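Local coordinates for protein trans-4-hydroxy-L-proline dehydratase (Clostridioides difficile 70-100-2010, PDB 6VXC) that dehydrates trans-4-hydroxy-L-proline to (S)-1-pyrroline-5-carboxylate by glycyl radical chemistry, as part of the anaerobic breakdown of this amino acid, at residues H308-P311 / F312-R315; D374-N377 / E378-I382. All coordinates share one frame; numbering follows the deposited sequence.

Interaction 1: H308-P311 / F312-R315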
loop_
_atom_site.group_PDB
_atom_site.type_symbol
_atom_site.label_atom_id
_atom_site.label_comp_id
_atom_site.label_asym_id
_atom_site.label_seq_id
_atom_site.Cartn_x
_atom_site.Cartn_y
_atom_site.Cartn_z
ATOM N N HIS A 308 -2.011 4.829 -20.524
ATOM C CA HIS A 308 -0.678 4.944 -21.111
ATOM C C HIS A 308 -0.518 4.013 -22.308
ATOM O O HIS A 308 0.150 4.370 -23.283
ATOM C CB HIS A 308 0.397 4.671 -20.051
ATOM C CG HIS A 308 0.297 5.583 -18.872
ATOM N ND1 HIS A 308 0.215 5.122 -17.575
ATOM C CD2 HIS A 308 0.196 6.931 -18.800
ATOM C CE1 HIS A 308 0.084 6.149 -16.754
ATOM N NE2 HIS A 308 0.071 7.258 -17.473
ATOM N N LEU A 309 -1.107 2.814 -22.246
ATOM C CA LEU A 309 -0.898 1.827 -23.302
ATOM C C LEU A 309 -1.810 2.035 -24.510
ATOM O O LEU A 309 -1.449 1.630 -25.616
ATOM C CB LEU A 309 -1.085 0.413 -22.758
ATOM C CG LEU A 309 -0.025 -0.124 -21.795
ATOM C CD1 LEU A 309 -0.332 -1.567 -21.434
ATOM C CD2 LEU A 309 1.394 0.011 -22.371
ATOM N N ASN A 310 -2.972 2.654 -24.335
ATOM C CA ASN A 310 -3.930 2.702 -25.437
ATOM C C ASN A 310 -3.382 3.378 -26.689
ATOM O O ASN A 310 -3.655 2.873 -27.788
ATOM C CB ASN A 310 -5.233 3.380 -24.995
ATOM C CG ASN A 310 -6.349 3.194 -26.023
ATOM O OD1 ASN A 310 -6.757 2.067 -26.320
ATOM N ND2 ASN A 310 -6.830 4.296 -26.584
ATOM N N PRO A 311 -2.646 4.494 -26.614
ATOM C CA PRO A 311 -2.063 5.047 -27.851
ATOM C C PRO A 311 -1.142 4.068 -28.561
ATOM O O PRO A 311 -1.205 3.939 -29.791
ATOM C CB PRO A 311 -1.319 6.303 -27.356
ATOM C CG PRO A 311 -2.061 6.698 -26.108
ATOM C CD PRO A 311 -2.457 5.392 -25.458
ATOM N N PHE A 312 -0.317 3.339 -27.810
ATOM C CA PHE A 312 0.540 2.324 -28.405
ATOM C C PHE A 312 -0.288 1.205 -29.022
ATOM O O PHE A 312 -0.010 0.764 -30.145
ATOM C CB PHE A 312 1.482 1.757 -27.337
ATOM C CG PHE A 312 2.507 2.749 -26.817
ATOM C CD1 PHE A 312 3.642 3.042 -27.544
ATOM C CD2 PHE A 312 2.299 3.407 -25.628
ATOM C CE1 PHE A 312 4.571 3.938 -27.071
ATOM C CE2 PHE A 312 3.218 4.320 -25.146
ATOM C CZ PHE A 312 4.354 4.586 -25.867
ATOM N N TYR A 313 -1.322 0.754 -28.311
ATOM C CA TYR A 313 -2.171 -0.315 -28.824
ATOM C C TYR A 313 -2.773 0.082 -30.163
ATOM O O TYR A 313 -2.626 -0.630 -31.158
ATOM C CB TYR A 313 -3.278 -0.640 -27.812
ATOM C CG TYR A 313 -4.200 -1.757 -28.249
ATOM C CD1 TYR A 313 -3.764 -3.077 -28.228
ATOM C CD2 TYR A 313 -5.510 -1.503 -28.642
ATOM C CE1 TYR A 313 -4.589 -4.110 -28.613
ATOM C CE2 TYR A 313 -6.357 -2.539 -29.033
ATOM C CZ TYR A 313 -5.881 -3.835 -29.016
ATOM O OH TYR A 313 -6.694 -4.859 -29.396
ATOM N N GLU A 314 -3.421 1.246 -30.205
ATOM C CA GLU A 314 -4.081 1.697 -31.424
ATOM C C GLU A 314 -3.082 1.851 -32.562
ATOM O O GLU A 314 -3.329 1.402 -33.687
ATOM C CB GLU A 314 -4.818 3.007 -31.146
ATOM C CG GLU A 314 -6.010 2.834 -30.216
ATOM C CD GLU A 314 -6.853 4.086 -30.097
ATOM O OE1 GLU A 314 -6.431 5.132 -30.611
ATOM O OE2 GLU A 314 -7.941 4.033 -29.481
ATOM N N ARG A 315 -1.934 2.468 -32.280
ATOM C CA ARG A 315 -0.904 2.638 -33.297
ATOM C C ARG A 315 -0.391 1.283 -33.785
ATOM O O ARG A 315 -0.302 1.036 -34.993
ATOM C CB ARG A 315 0.222 3.506 -32.714
ATOM C CG ARG A 315 1.201 4.130 -33.669
ATOM C CD ARG A 315 1.864 5.406 -33.032
ATOM N NE ARG A 315 2.295 5.204 -31.639
ATOM C CZ ARG A 315 1.946 5.965 -30.599
ATOM N NH1 ARG A 315 1.154 7.022 -30.752
ATOM N NH2 ARG A 315 2.401 5.681 -29.388
HETATM O O HOH W 1 -9.139 1.609 -27.608
#

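Interaction 2: D374-N377 / E378-I382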
loop_
_atom_site.group_PDB
_atom_site.type_symbol
_atom_site.label_atom_id
_atom_site.label_comp_id
_atom_site.label_asym_id
_atom_site.label_seq_id
_atom_site.Cartn_x
_atom_site.Cartn_y
_atom_site.Cartn_z
ATOM N N ASP A 374 -14.748 9.955 -20.209
ATOM C CA ASP A 374 -14.726 8.506 -20.014
ATOM C C ASP A 374 -13.450 7.876 -20.555
ATOM O O ASP A 374 -13.111 8.044 -21.724
ATOM C CB ASP A 374 -15.952 7.869 -20.686
ATOM C CG ASP A 374 -15.861 6.351 -20.752
ATOM O OD1 ASP A 374 -15.180 5.749 -19.885
ATOM O OD2 ASP A 374 -16.471 5.762 -21.671
ATOM N N GLY A 375 -12.733 7.160 -19.686
ATOM C CA GLY A 375 -11.447 6.574 -20.020
ATOM C C GLY A 375 -11.453 5.108 -20.399
ATOM O O GLY A 375 -10.403 4.561 -20.752
ATOM N N VAL A 376 -12.603 4.440 -20.315
ATOM C CA VAL A 376 -12.668 3.043 -20.727
ATOM C C VAL A 376 -12.302 2.938 -22.199
ATOM O O VAL A 376 -12.850 3.652 -23.044
ATOM C CB VAL A 376 -14.060 2.467 -20.435
ATOM C CG1 VAL A 376 -14.240 1.121 -21.121
ATOM C CG2 VAL A 376 -14.247 2.342 -18.918
ATOM N N ASN A 377 -11.344 2.075 -22.506
ATOM C CA ASN A 377 -10.885 1.856 -23.869
ATOM C C ASN A 377 -10.636 0.361 -24.030
ATOM O O ASN A 377 -10.865 -0.429 -23.107
ATOM C CB ASN A 377 -9.639 2.717 -24.186
ATOM C CG ASN A 377 -8.445 2.401 -23.283
ATOM O OD1 ASN A 377 -8.136 1.235 -23.021
ATOM N ND2 ASN A 377 -7.771 3.452 -22.799
ATOM N N GLU A 378 -10.137 -0.035 -25.200
ATOM C CA GLU A 378 -9.973 -1.460 -25.468
ATOM C C GLU A 378 -8.976 -2.091 -24.509
ATOM O O GLU A 378 -9.141 -3.248 -24.115
ATOM C CB GLU A 378 -9.519 -1.706 -26.911
ATOM C CG GLU A 378 -10.628 -1.605 -27.932
ATOM C CD GLU A 378 -11.796 -2.525 -27.601
ATOM O OE1 GLU A 378 -12.921 -2.009 -27.386
ATOM O OE2 GLU A 378 -11.581 -3.756 -27.517
ATOM N N VAL A 379 -7.920 -1.356 -24.144
ATOM C CA VAL A 379 -6.948 -1.917 -23.210
ATOM C C VAL A 379 -7.601 -2.162 -21.861
ATOM O O VAL A 379 -7.259 -3.125 -21.175
ATOM C CB VAL A 379 -5.692 -1.014 -23.057
ATOM C CG1 VAL A 379 -4.737 -1.640 -22.045
ATOM C CG2 VAL A 379 -4.950 -0.828 -24.399
ATOM N N SER A 380 -8.542 -1.303 -21.462
ATOM C CA SER A 380 -9.253 -1.503 -20.200
ATOM C C SER A 380 -9.898 -2.875 -20.151
ATOM O O SER A 380 -9.841 -3.571 -19.127
ATOM C CB SER A 380 -10.326 -0.426 -19.992
ATOM O OG SER A 380 -9.865 0.872 -20.272
ATOM N N TYR A 381 -10.553 -3.265 -21.242
ATOM C CA TYR A 381 -11.206 -4.563 -21.270
ATOM C C TYR A 381 -10.196 -5.695 -21.341
ATOM O O TYR A 381 -10.429 -6.759 -20.763
ATOM C CB TYR A 381 -12.201 -4.629 -22.432
ATOM C CG TYR A 381 -13.474 -3.885 -22.135
ATOM C CD1 TYR A 381 -14.385 -4.395 -21.218
ATOM C CD2 TYR A 381 -13.764 -2.675 -22.759
ATOM C CE1 TYR A 381 -15.564 -3.739 -20.925
ATOM C CE2 TYR A 381 -14.941 -1.997 -22.473
ATOM C CZ TYR A 381 -15.839 -2.536 -21.552
ATOM O OH TYR A 381 -17.012 -1.874 -21.273
ATOM N N ILE A 382 -9.062 -5.478 -22.023
ATOM C CA ILE A 382 -8.002 -6.478 -22.014
ATOM C C ILE A 382 -7.495 -6.705 -20.585
ATOM O O ILE A 382 -7.310 -7.847 -20.158
ATOM C CB ILE A 382 -6.868 -6.078 -22.978
ATOM C CG1 ILE A 382 -7.372 -5.962 -24.422
ATOM C CG2 ILE A 382 -5.770 -7.105 -22.950
ATOM C CD1 ILE A 382 -6.322 -5.383 -25.398
#

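Interaction 1: H308-P311 / F312-R315
The ring of Phe312 meets His308 O at its edge, in plane, with CD2 3.3 Å from that carbonyl oxygen, while Arg315 NH2 lies over one face, 3.4 Å above the ring plane and offset toward the rim. The Arg315 guanidinium in turn has Pro311 O over the centre of one face and Phe312 CE1 at its edge. All these groups belong to two successive turns of the alpha-helix 305-318. A bend at chi3 (45°) folds the arginine back over the proline carbonyl. Pro311 has no N-H to give to the turn before, and the helix is kinked there. Beyond it the i to i+4 bonds run on without a break, Tyr313 N to Leu309 O, Glu314 N to Asn310 O (2.9 Å) and Arg315 N to Pro311 O. Leu309 and Phe312 pack on Tyr276 and Ala279 of helix 276-293, and Tyr313 reaches helices 324-339 and 378-390. On the polar flank the amide of Asn310 and the carboxylate of Glu314 are turned 72° apart. A water donates to both Asn310 OD1 (2.7 Å) and Glu314 OE2 (3.3 Å), bridging alongside the weak bond from Asn310 ND2 to Glu314 OE2, 3.1 Å long and bent to 144°.

Interaction 2: D374-N377 / E378-I382
Asn377 OD1 is met by two successive backbone nitrogens of the first helical turn: it accepts a hydrogen bond from Ser380 N at 3.0 Å, and Val379 N lies 2.8 Å from it. The bonded N-H approaches OD1 at an N-H...O angle of 149°, its donor tilted 29° from the carbonyl plane. Asn377 is the N-cap of helix 378-390, and the reciprocal bond, from Asn377 N to Ser380 OG at 2.9 Å, is nearly straight and completes a capping box. With chi1 at 61°, the asparagine CG sits between its own backbone N and carbonyl carbon, a setting that turns OD1 back over the helix start. Ser380 OG is engaged twice, since it also bonds Asp306 OD2; Asn377 ND2 bonds Asp306 O, which ties both halves of the box to the beginning of helix 305-318. The backbone bond from Tyr381 N to Asn377 O is weak. Just ahead of the cap, Asp374 OD1 accepts from Val376 N at 2.9 Å in an Asx turn, the donor coming from above the carboxylate plane. Val376 CG1 then packs against Tyr381 CE2, 3.5 Å away, meeting the ring obliquely. The loop from strand 362-366 thus ends at the cap, and the helix it starts has its first turn among three others: Val379 touches helix 305-318, Ile382 helix 324-339, and Ser380 helix 407-418.

Interaction 1 comes first along the chain, in the middle of helix 305-318; interaction 2 follows at the start of helix 378-390, after strand 362-366 at one edge of the mixed sheet. Their centres lie about 11 Å apart and the two touch directly. Asn310 CB packs on Asn377 ND2 at 3.4 Å, and Tyr313 lies against Val379 and Ile382, with Tyr313 CE1 3.9 Å from Ile382 CD1. Helix 324-339 is a shared neighbour of Tyr313 and Ile382. Both contacts fall within the pyruvate formate lyase-like region and away from the active-site residues and the radical glycine, joining one helix to the capped start of another.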